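Local atomic coordinates of fatty acid metabolism regulator protein (Bacillus subtilis, PDB entry 1VI0), a protein that represses transcription of genes for fatty acid transport and beta-oxidation, its DNA binding being specifically inhibited by long-chain fatty acyl-CoA. Residues Leu102-Thr106 against Gln107-Arg111; Ile135-Glu138 against Gly139-Ser142; Thr167-Met171 against Asn172-Tyr176. One frame throughout, in Å; residues are numbered along the deposited sequence.

Interaction 1 (Leu102-Thr106 against Gln107-Arg111); sequences LAIVT and QLELR. With DCC (dodecyl-coa), chain C.
Arg-111 folds back on the turn before it and grips Thr-106 O side-on with NE and NH2, each 3.0 Å away. The oxygen lies in the guanidinium plane; NE arrives in the carbonyl plane and NH2 above it. A bend at chi2 (-99°) brings the group back over the turn. Dodecyl-CoA lies over one face of the guanidinium, toward its rim, its thioester oxygen OA1 3.0 Å from Arg-111 CD, and NH1 forms a salt bridge with Asp-163. A long side chain ending in a flat, charged, many-donor group can bind a main-chain oxygen and border the acyl-CoA pocket at once.

Among backbone bonds, Gln-107 N to Ala-103 O is regular. The turn then widens to pi type: Ile-104 O accepts from both Leu-108 N and Glu-109 N, while Val-105 O takes Leu-110 N at 2.8 Å. Thr-106 OG1 lies 2.9 Å from Gln-107 OE1.

Apolar contact is lighter: the Val-105 and Leu-110 side chains cross, with CG1 4.1 Å from CD1. Both face helix 52-75, Val-105 also meeting helix 9-24 of the TetR-type HTH region, whereas Ala-103 and Gln-107 pack on helix 151-171 and Thr-106 on helix 81-97.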
loop_
_atom_site.group_PDB
_atom_site.type_symbol
_atom_site.label_atom_id
_atom_site.label_comp_id
_atom_site.label_asym_id
_atom_site.label_seq_id
_atom_site.Cartn_x
_atom_site.Cartn_y
_atom_site.Cartn_z
ATOM N N LEU A 102 16.749 -2.682 -0.204
ATOM C CA LEU A 102 15.937 -1.557 -0.646
ATOM C C LEU A 102 14.464 -1.937 -0.714
ATOM O O LEU A 102 13.626 -1.086 -0.369
ATOM C CB LEU A 102 16.453 -1.089 -2.018
ATOM C CG LEU A 102 15.716 0.141 -2.570
ATOM C CD1 LEU A 102 15.799 1.301 -1.573
ATOM C CD2 LEU A 102 16.263 0.572 -3.912
ATOM N N ALA A 103 14.098 -3.112 -1.233
ATOM C CA ALA A 103 12.703 -3.531 -1.292
ATOM C C ALA A 103 12.046 -3.605 0.072
ATOM O O ALA A 103 10.873 -3.250 0.224
ATOM C CB ALA A 103 12.605 -4.897 -1.986
ATOM N N ILE A 104 12.775 -4.016 1.113
ATOM C CA ILE A 104 12.233 -4.077 2.482
ATOM C C ILE A 104 12.008 -2.618 2.944
ATOM O O ILE A 104 10.966 -2.273 3.484
ATOM C CB ILE A 104 13.155 -4.815 3.441
ATOM C CG1 ILE A 104 13.052 -6.342 3.229
ATOM C CG2 ILE A 104 12.726 -4.508 4.914
ATOM C CD1 ILE A 104 14.147 -7.135 3.919
ATOM N N VAL A 105 12.948 -1.767 2.565
ATOM C CA VAL A 105 12.821 -0.334 2.914
ATOM C C VAL A 105 11.604 0.278 2.245
ATOM O O VAL A 105 10.730 0.818 2.938
ATOM C CB VAL A 105 14.096 0.432 2.660
ATOM C CG1 VAL A 105 13.858 1.973 2.745
ATOM C CG2 VAL A 105 15.237 0.066 3.613
ATOM N N THR A 106 11.406 0.087 0.925
ATOM C CA THR A 106 10.325 0.674 0.186
ATOM C C THR A 106 8.972 0.099 0.557
ATOM O O THR A 106 8.011 0.864 0.629
ATOM C CB THR A 106 10.519 0.665 -1.338
ATOM O OG1 THR A 106 10.541 -0.718 -1.766
ATOM C CG2 THR A 106 11.837 1.330 -1.762
ATOM N N GLN A 107 8.853 -1.224 0.793
ATOM C CA GLN A 107 7.591 -1.842 1.058
ATOM C C GLN A 107 7.151 -1.858 2.512
ATOM O O GLN A 107 5.942 -1.967 2.800
ATOM C CB GLN A 107 7.563 -3.273 0.504
ATOM C CG GLN A 107 7.869 -3.314 -0.983
ATOM C CD GLN A 107 7.168 -2.288 -1.833
ATOM O OE1 GLN A 107 7.803 -1.350 -2.303
ATOM N NE2 GLN A 107 5.883 -2.414 -2.107
ATOM N N LEU A 108 8.138 -1.728 3.399
ATOM C CA LEU A 108 7.863 -1.767 4.816
ATOM C C LEU A 108 8.358 -0.539 5.558
ATOM O O LEU A 108 7.507 0.192 6.118
ATOM C CB LEU A 108 8.510 -3.011 5.457
ATOM C CG LEU A 108 7.682 -4.254 5.703
ATOM C CD1 LEU A 108 6.383 -4.334 4.960
ATOM C CD2 LEU A 108 8.537 -5.524 5.431
ATOM N N GLU A 109 9.656 -0.271 5.540
ATOM C CA GLU A 109 10.216 0.796 6.383
ATOM C C GLU A 109 9.861 2.208 6.064
ATOM O O GLU A 109 9.814 3.075 6.959
ATOM C CB GLU A 109 11.733 0.578 6.525
ATOM C CG GLU A 109 12.055 -0.831 7.055
ATOM C CD GLU A 109 11.464 -1.122 8.407
ATOM O OE1 GLU A 109 11.148 -0.170 9.197
ATOM O OE2 GLU A 109 11.275 -2.304 8.718
ATOM N N LEU A 110 9.625 2.601 4.830
ATOM C CA LEU A 110 9.217 3.935 4.472
ATOM C C LEU A 110 7.752 4.181 4.761
ATOM O O LEU A 110 7.305 5.344 4.638
ATOM C CB LEU A 110 9.496 4.169 2.977
ATOM C CG LEU A 110 10.824 4.807 2.626
ATOM C CD1 LEU A 110 11.160 4.636 1.142
ATOM C CD2 LEU A 110 10.892 6.256 3.036
ATOM N N ARG A 111 6.961 3.206 5.161
ATOM C CA ARG A 111 5.529 3.310 5.358
ATOM C C ARG A 111 5.179 3.779 6.782
ATOM O O ARG A 111 4.458 3.077 7.506
ATOM C CB ARG A 111 4.850 1.956 5.089
ATOM C CG ARG A 111 5.340 1.242 3.827
ATOM C CD ARG A 111 4.458 1.408 2.615
ATOM N NE ARG A 111 5.166 1.131 1.365
ATOM C CZ ARG A 111 4.652 0.770 0.209
ATOM N NH1 ARG A 111 3.340 0.600 0.069
ATOM N NH2 ARG A 111 5.438 0.593 -0.850
HETATM C C2 DCC C . -10.965 12.670 -6.579
HETATM C C4 DCC C . -8.895 13.051 -5.795
HETATM C C5 DCC C . -8.451 11.788 -6.116
HETATM C C6 DCC C . -9.430 10.939 -6.678
HETATM C C8 DCC C . -6.793 12.799 -5.279
HETATM C C10 DCC C . 11.216 3.810 -6.103
HETATM C C11 DCC C . 12.641 3.369 -5.723
HETATM C C12 DCC C . 13.306 4.272 -4.688
HETATM N N9 DCC C . -7.831 13.698 -5.235
HETATM N N7 DCC C . -7.126 11.630 -5.766
HETATM N N3 DCC C . -10.126 13.557 -6.019
HETATM N N1 DCC C . -10.666 11.407 -6.954
HETATM N N6 DCC C . -9.136 9.676 -6.992
HETATM C "C1'" DCC C . -7.811 15.157 -4.853
HETATM C "C2'" DCC C . -7.005 15.458 -3.570
HETATM O "O2'" DCC C . -7.977 15.519 -2.492
HETATM C "C3'" DCC C . -6.528 16.921 -3.854
HETATM O "O3'" DCC C . -7.704 17.802 -3.775
HETATM C "C4'" DCC C . -6.164 16.776 -5.385
HETATM O "O4'" DCC C . -7.038 15.770 -5.897
HETATM C "C5'" DCC C . -4.692 16.487 -5.567
HETATM O "O5'" DCC C . -4.215 15.374 -4.755
HETATM P P1 DCC C . -3.309 14.201 -5.336
HETATM O O11 DCC C . -2.989 13.298 -4.252
HETATM O O12 DCC C . -4.011 13.635 -6.612
HETATM O O6 DCC C . -2.056 14.913 -5.913
HETATM P P2 DCC C . -1.102 15.478 -4.875
HETATM O O21 DCC C . 0.168 15.775 -5.637
HETATM O O22 DCC C . -1.776 16.539 -4.116
HETATM O O7 DCC C . -0.691 14.322 -3.811
HETATM C CPA DCC C . 0.413 13.390 -4.205
HETATM C CPB DCC C . 0.645 12.356 -3.064
HETATM C CP8 DCC C . -0.709 11.819 -2.566
HETATM C CP7 DCC C . 1.316 13.108 -1.921
HETATM C CP9 DCC C . 1.604 11.285 -3.442
HETATM O OP3 DCC C . -1.506 11.375 -3.614
HETATM C CP6 DCC C . -0.574 10.736 -1.515
HETATM O OP2 DCC C . -0.070 10.997 -0.430
HETATM N NP2 DCC C . -1.053 9.580 -1.881
HETATM C CP5 DCC C . -0.959 8.374 -0.958
HETATM C CP4 DCC C . 0.297 7.579 -1.491
HETATM C CP3 DCC C . 0.660 6.450 -0.510
HETATM O OP1 DCC C . 0.943 6.717 0.656
HETATM N NP1 DCC C . 0.596 5.251 -0.990
HETATM C CP2 DCC C . 0.867 4.004 -0.242
HETATM C CP1 DCC C . 2.102 3.470 -0.905
HETATM S S DCC C . 3.477 4.615 -1.162
HETATM P P3 DCC C . -7.813 19.259 -3.105
HETATM O O31 DCC C . -7.023 19.254 -1.874
HETATM O O32 DCC C . -7.308 20.262 -4.055
HETATM O O33 DCC C . -9.295 19.389 -2.881
HETATM C CA1 DCC C . 4.300 4.517 0.448
HETATM C CA2 DCC C . 5.783 5.004 0.396
HETATM O OA1 DCC C . 3.762 4.052 1.428
HETATM C CA3 DCC C . 6.738 3.927 -0.151
HETATM C CA4 DCC C . 7.559 4.232 -1.348
HETATM C CA5 DCC C . 7.081 3.585 -2.628
HETATM C CA6 DCC C . 8.191 3.131 -3.558
HETATM C CA7 DCC C . 8.352 3.937 -4.827
HETATM C CA8 DCC C . 8.765 3.234 -6.070
HETATM C CA9 DCC C . 10.188 2.668 -6.099
#

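Interaction 2 (Ile135-Glu138 against Gly139-Ser142); sequences ILTE and GIQS
Glu-138 and Gly-139 lie in the final turns of helix 115-141, where Ile-135 to Ser-142 are joined by alpha-helical i to i+4 bonds, in the all-helical C-terminal region of this TetR-family regulator. Gly-139 N binds Ile-135 O at 3.0 Å, Ile-140 N binds Leu-136 O at 2.7 Å, and Ser-142 N closes the series on Glu-138 O.

Glu-138 meets the following turn through its carbonyl oxygen, while its carboxylate goes elsewhere. With CG anti to the carbonyl carbon (chi1 -79°) and the chain extended beyond it, the carboxylate points away from the turn, and OE1 makes a long, weak ion pair with Lys-84 of helix 81-97. An acidic residue suits this exposed position.

Gly-139 is buried, yet its backbone is ordinary helix. Having no side chain, it offers its surroundings only main-chain atoms, and its O takes the Ser-142 hydroxyl OG at 3.2 Å from above the carbonyl plane.

Thr-137 suits a partly exposed site because it has two distinct branches. The hydroxyl OG1 turns back along the helix and bonds to Asp-133 O, satisfying a polar group locally. The methyl CG2 comes within 4.4 Å of Ile-140 CD1, a loose approach, and both residues rest on Val-151 at the start of helix 151-171. Leu-136 continues that seam onto Ala-154, and Ile-135 packs its branched chain against helix 81-97.

Thr-137 also supplies the acceptor for Gln-141, which uses its amide tail as a second donor. Backbone N reaches Thr-137 O at 3.0 Å, and from the opposite face of the carbonyl plane NE2 comes to the same oxygen at 3.2 Å, with that oxygen almost in the plane of the side-chain amide.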
loop_
_atom_site.group_PDB
_atom_site.type_symbol
_atom_site.label_atom_id
_atom_site.label_comp_id
_atom_site.label_asym_id
_atom_site.label_seq_id
_atom_site.Cartn_x
_atom_site.Cartn_y
_atom_site.Cartn_z
ATOM N N ILE A 135 1.886 9.768 -19.057
ATOM C CA ILE A 135 1.618 8.616 -19.971
ATOM C C ILE A 135 0.156 8.532 -20.320
ATOM O O ILE A 135 -0.288 8.387 -21.457
ATOM C CB ILE A 135 2.123 7.307 -19.321
ATOM C CG1 ILE A 135 3.632 7.276 -19.196
ATOM C CG2 ILE A 135 1.547 6.126 -20.099
ATOM C CD1 ILE A 135 4.140 6.168 -18.260
ATOM N N LEU A 136 -0.756 8.674 -19.345
ATOM C CA LEU A 136 -2.187 8.593 -19.503
ATOM C C LEU A 136 -2.709 9.749 -20.399
ATOM O O LEU A 136 -3.511 9.531 -21.266
ATOM C CB LEU A 136 -2.863 8.621 -18.133
ATOM C CG LEU A 136 -2.661 7.327 -17.297
ATOM C CD1 LEU A 136 -3.144 7.482 -15.861
ATOM C CD2 LEU A 136 -3.360 6.197 -18.046
ATOM N N THR A 137 -2.270 10.975 -20.077
ATOM C CA THR A 137 -2.804 12.141 -20.850
ATOM C C THR A 137 -2.297 12.151 -22.290
ATOM O O THR A 137 -3.038 12.542 -23.183
ATOM C CB THR A 137 -2.577 13.477 -20.144
ATOM O OG1 THR A 137 -1.207 13.706 -19.895
ATOM C CG2 THR A 137 -3.397 13.505 -18.847
ATOM N N GLU A 138 -1.089 11.660 -22.474
ATOM C CA GLU A 138 -0.587 11.525 -23.875
ATOM C C GLU A 138 -1.476 10.497 -24.571
ATOM O O GLU A 138 -1.880 10.618 -25.708
ATOM C CB GLU A 138 0.833 10.977 -23.810
ATOM C CG GLU A 138 1.899 11.975 -23.476
ATOM C CD GLU A 138 3.235 11.359 -23.156
ATOM O OE1 GLU A 138 3.390 10.134 -23.388
ATOM O OE2 GLU A 138 4.136 12.072 -22.662
ATOM N N GLY A 139 -1.725 9.379 -23.847
ATOM C CA GLY A 139 -2.579 8.321 -24.386
ATOM C C GLY A 139 -3.977 8.812 -24.708
ATOM O O GLY A 139 -4.637 8.336 -25.630
ATOM N N ILE A 140 -4.535 9.646 -23.814
ATOM C CA ILE A 140 -5.836 10.234 -24.024
ATOM C C ILE A 140 -5.848 11.085 -25.302
ATOM O O ILE A 140 -6.664 10.839 -26.177
ATOM C CB ILE A 140 -6.241 11.086 -22.802
ATOM C CG1 ILE A 140 -6.587 10.157 -21.647
ATOM C CG2 ILE A 140 -7.504 11.914 -23.185
ATOM C CD1 ILE A 140 -6.568 10.750 -20.271
ATOM N N GLN A 141 -4.888 11.948 -25.511
ATOM C CA GLN A 141 -4.798 12.781 -26.719
ATOM C C GLN A 141 -4.637 11.972 -28.006
ATOM O O GLN A 141 -5.158 12.390 -29.056
ATOM C CB GLN A 141 -3.688 13.804 -26.525
ATOM C CG GLN A 141 -4.092 14.891 -25.502
ATOM C CD GLN A 141 -2.974 15.844 -25.215
ATOM O OE1 GLN A 141 -2.759 16.862 -25.882
ATOM N NE2 GLN A 141 -2.137 15.441 -24.257
ATOM N N SER A 142 -3.938 10.843 -27.946
ATOM C CA SER A 142 -3.741 9.972 -29.083
ATOM C C SER A 142 -4.870 8.983 -29.293
ATOM O O SER A 142 -4.752 8.226 -30.291
ATOM C CB SER A 142 -2.382 9.270 -29.005
ATOM O OG SER A 142 -2.584 8.189 -28.047
#

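Interaction 3 (Thr167-Met171 against Asn172-Tyr176); sequences TTWVM and NDQKY
Trp-169 meets Gln-174 over a face and Tyr-176 at an edge. The methylene CG of Gln-174 sits over the six-membered ring, 3.5 Å from its centroid and only 9° off the ring normal, a CH-pi contact, with CB nearer the rim of the same face. Toward Tyr-176 the indole presents its edge: the five-membered ring meets the phenol face in a T-shaped pair, centroids 5.1 Å apart and planes at 71°. Trp-169 CD1 leads this approach. On the pyrrole edge, NE1 makes a weak bond to Tyr-176 O at 2.9 Å. Tryptophan suits the place because one ring system offers a face, an edge and a donor. Its CG is anti to the backbone N, which swings the indole out to meet the returning chain.

That return is a Schellman motif ending helix 151-171. Gln-174 N reaches back to Trp-169 O at 2.8 Å, and Asp-173 N bonds to Val-170 O at 3.0 Å. Asp-173, at the C-prime position, has a positive phi (61°), as the motif needs, and Gln-174 follows in the same region. Just before them, Asn-172 gives Thr-168 O two donors, its backbone N and, at 2.8 Å, its side-chain ND2, the latter from above the carbonyl plane; a short amide side chain can reach back to that carbonyl while the backbone N does the same.

Further out, a water links Val-170 O to Gln-174 NE2, and that amide nitrogen also bonds to His-100 O, fixing the far end of the glutamine. Trp-169 packs on Ala-103 of helix 100-109 and on Leu-178, while Tyr-176 touches Leu-181 in the loop leading to helix 182-191.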
loop_
_atom_site.group_PDB
_atom_site.type_symbol
_atom_site.label_atom_id
_atom_site.label_comp_id
_atom_site.label_asym_id
_atom_site.label_seq_id
_atom_site.Cartn_x
_atom_site.Cartn_y
_atom_site.Cartn_z
ATOM N N THR A 167 4.753 -5.720 -2.805
ATOM C CA THR A 167 4.510 -6.085 -1.379
ATOM C C THR A 167 4.228 -7.563 -1.206
ATOM O O THR A 167 4.823 -8.224 -0.317
ATOM C CB THR A 167 3.342 -5.214 -0.889
ATOM O OG1 THR A 167 3.814 -3.875 -0.753
ATOM C CG2 THR A 167 2.863 -5.712 0.486
ATOM N N THR A 168 3.473 -8.180 -2.070
ATOM C CA THR A 168 3.156 -9.608 -1.992
ATOM C C THR A 168 4.439 -10.399 -2.141
ATOM O O THR A 168 4.716 -11.282 -1.292
ATOM C CB THR A 168 2.057 -9.948 -2.991
ATOM O OG1 THR A 168 0.814 -9.300 -2.585
ATOM C CG2 THR A 168 1.822 -11.448 -3.036
ATOM N N TRP A 169 5.287 -10.040 -3.089
ATOM C CA TRP A 169 6.610 -10.698 -3.244
ATOM C C TRP A 169 7.520 -10.475 -2.059
ATOM O O TRP A 169 8.112 -11.432 -1.486
ATOM C CB TRP A 169 7.171 -10.118 -4.519
ATOM C CG TRP A 169 8.596 -10.354 -4.770
ATOM C CD1 TRP A 169 9.162 -11.484 -5.297
ATOM C CD2 TRP A 169 9.662 -9.426 -4.619
ATOM N NE1 TRP A 169 10.488 -11.330 -5.473
ATOM C CE2 TRP A 169 10.829 -10.032 -5.072
ATOM C CE3 TRP A 169 9.695 -8.052 -4.194
ATOM C CZ2 TRP A 169 12.060 -9.404 -5.058
ATOM C CZ3 TRP A 169 10.911 -7.454 -4.180
ATOM C CH2 TRP A 169 12.093 -8.092 -4.619
ATOM N N VAL A 170 7.504 -9.247 -1.484
ATOM C CA VAL A 170 8.292 -9.056 -0.225
ATOM C C VAL A 170 7.762 -9.893 0.888
ATOM O O VAL A 170 8.556 -10.524 1.667
ATOM C CB VAL A 170 8.324 -7.562 0.129
ATOM C CG1 VAL A 170 8.735 -7.407 1.619
ATOM C CG2 VAL A 170 9.231 -6.757 -0.732
HETATM N N MSE A 171 6.461 -10.047 1.036
HETATM C CA MSE A 171 5.822 -10.848 2.048
HETATM C C MSE A 171 6.153 -12.331 1.934
HETATM O O MSE A 171 6.206 -13.024 2.973
HETATM C CB MSE A 171 4.306 -10.634 2.081
HETATM C CG MSE A 171 3.837 -10.479 3.543
HETATM SE SE MSE A 171 4.350 -8.708 4.162
HETATM C CE MSE A 171 2.672 -7.838 3.796
ATOM N N ASN A 172 6.487 -12.790 0.738
ATOM C CA ASN A 172 6.946 -14.145 0.484
ATOM C C ASN A 172 8.436 -14.268 0.425
ATOM O O ASN A 172 9.049 -14.978 -0.390
ATOM C CB ASN A 172 6.252 -14.656 -0.806
ATOM C CG ASN A 172 4.802 -14.911 -0.531
ATOM O OD1 ASN A 172 4.448 -15.994 0.004
ATOM N ND2 ASN A 172 3.917 -13.974 -0.861
ATOM N N ASP A 173 9.150 -13.370 1.123
ATOM C CA ASP A 173 10.576 -13.345 1.247
ATOM C C ASP A 173 11.339 -13.185 -0.033
ATOM O O ASP A 173 12.435 -13.671 -0.268
ATOM C CB ASP A 173 10.980 -14.706 1.942
ATOM C CG ASP A 173 10.736 -14.566 3.451
ATOM O OD1 ASP A 173 9.681 -15.024 3.940
ATOM O OD2 ASP A 173 11.630 -14.000 4.116
ATOM N N GLN A 174 10.701 -12.533 -1.035
ATOM C CA GLN A 174 11.234 -12.257 -2.328
ATOM C C GLN A 174 11.751 -13.553 -2.996
ATOM O O GLN A 174 12.683 -13.497 -3.749
ATOM C CB GLN A 174 12.383 -11.230 -2.262
ATOM C CG GLN A 174 11.996 -9.964 -1.493
ATOM C CD GLN A 174 13.125 -9.004 -1.234
ATOM O OE1 GLN A 174 14.040 -8.782 -2.047
ATOM N NE2 GLN A 174 13.099 -8.337 -0.069
ATOM N N LYS A 175 10.983 -14.623 -2.776
ATOM C CA LYS A 175 11.477 -15.935 -3.251
ATOM C C LYS A 175 11.149 -16.257 -4.689
ATOM O O LYS A 175 11.786 -17.191 -5.266
ATOM C CB LYS A 175 10.951 -16.988 -2.286
ATOM C CG LYS A 175 9.485 -17.298 -2.308
ATOM C CD LYS A 175 9.183 -18.461 -1.339
ATOM C CE LYS A 175 7.759 -18.422 -0.816
ATOM N NZ LYS A 175 7.442 -19.707 -0.056
ATOM N N TYR A 176 10.249 -15.553 -5.351
ATOM C CA TYR A 176 9.914 -15.837 -6.769
ATOM C C TYR A 176 10.338 -14.725 -7.680
ATOM O O TYR A 176 10.717 -13.638 -7.231
ATOM C CB TYR A 176 8.478 -16.285 -6.907
ATOM C CG TYR A 176 7.473 -15.268 -6.365
ATOM C CD1 TYR A 176 7.104 -14.169 -7.147
ATOM C CD2 TYR A 176 6.887 -15.454 -5.139
ATOM C CE1 TYR A 176 6.115 -13.290 -6.665
ATOM C CE2 TYR A 176 5.910 -14.573 -4.662
ATOM C CZ TYR A 176 5.529 -13.494 -5.434
ATOM O OH TYR A 176 4.560 -12.640 -4.914
HETATM O O HOH W 1 11.467 -9.720 1.737
#

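Overall arrangement
From the N terminus the three contacts come in series, none nesting in or crossing another. Interaction 1 lies in the C-terminal part of helix 100-109, interaction 2 closes the end of helix 115-141, and interaction 3 the end of helix 151-171, each joining neighbouring turns without enclosing a loop. Interactions 1 and 3 touch in space: Gln-107 NE2 probably bonds to Thr-167 OG1 at 2.9 Å, and Gln-107 CG packs on Val-170 CG2, tying helix 100-109 to helix 151-171. Both also meet the second subunit. Interaction 2 stands apart on helix 115-141, its nearest atoms about 18 Å from interaction 1 and about 20 Å from interaction 3.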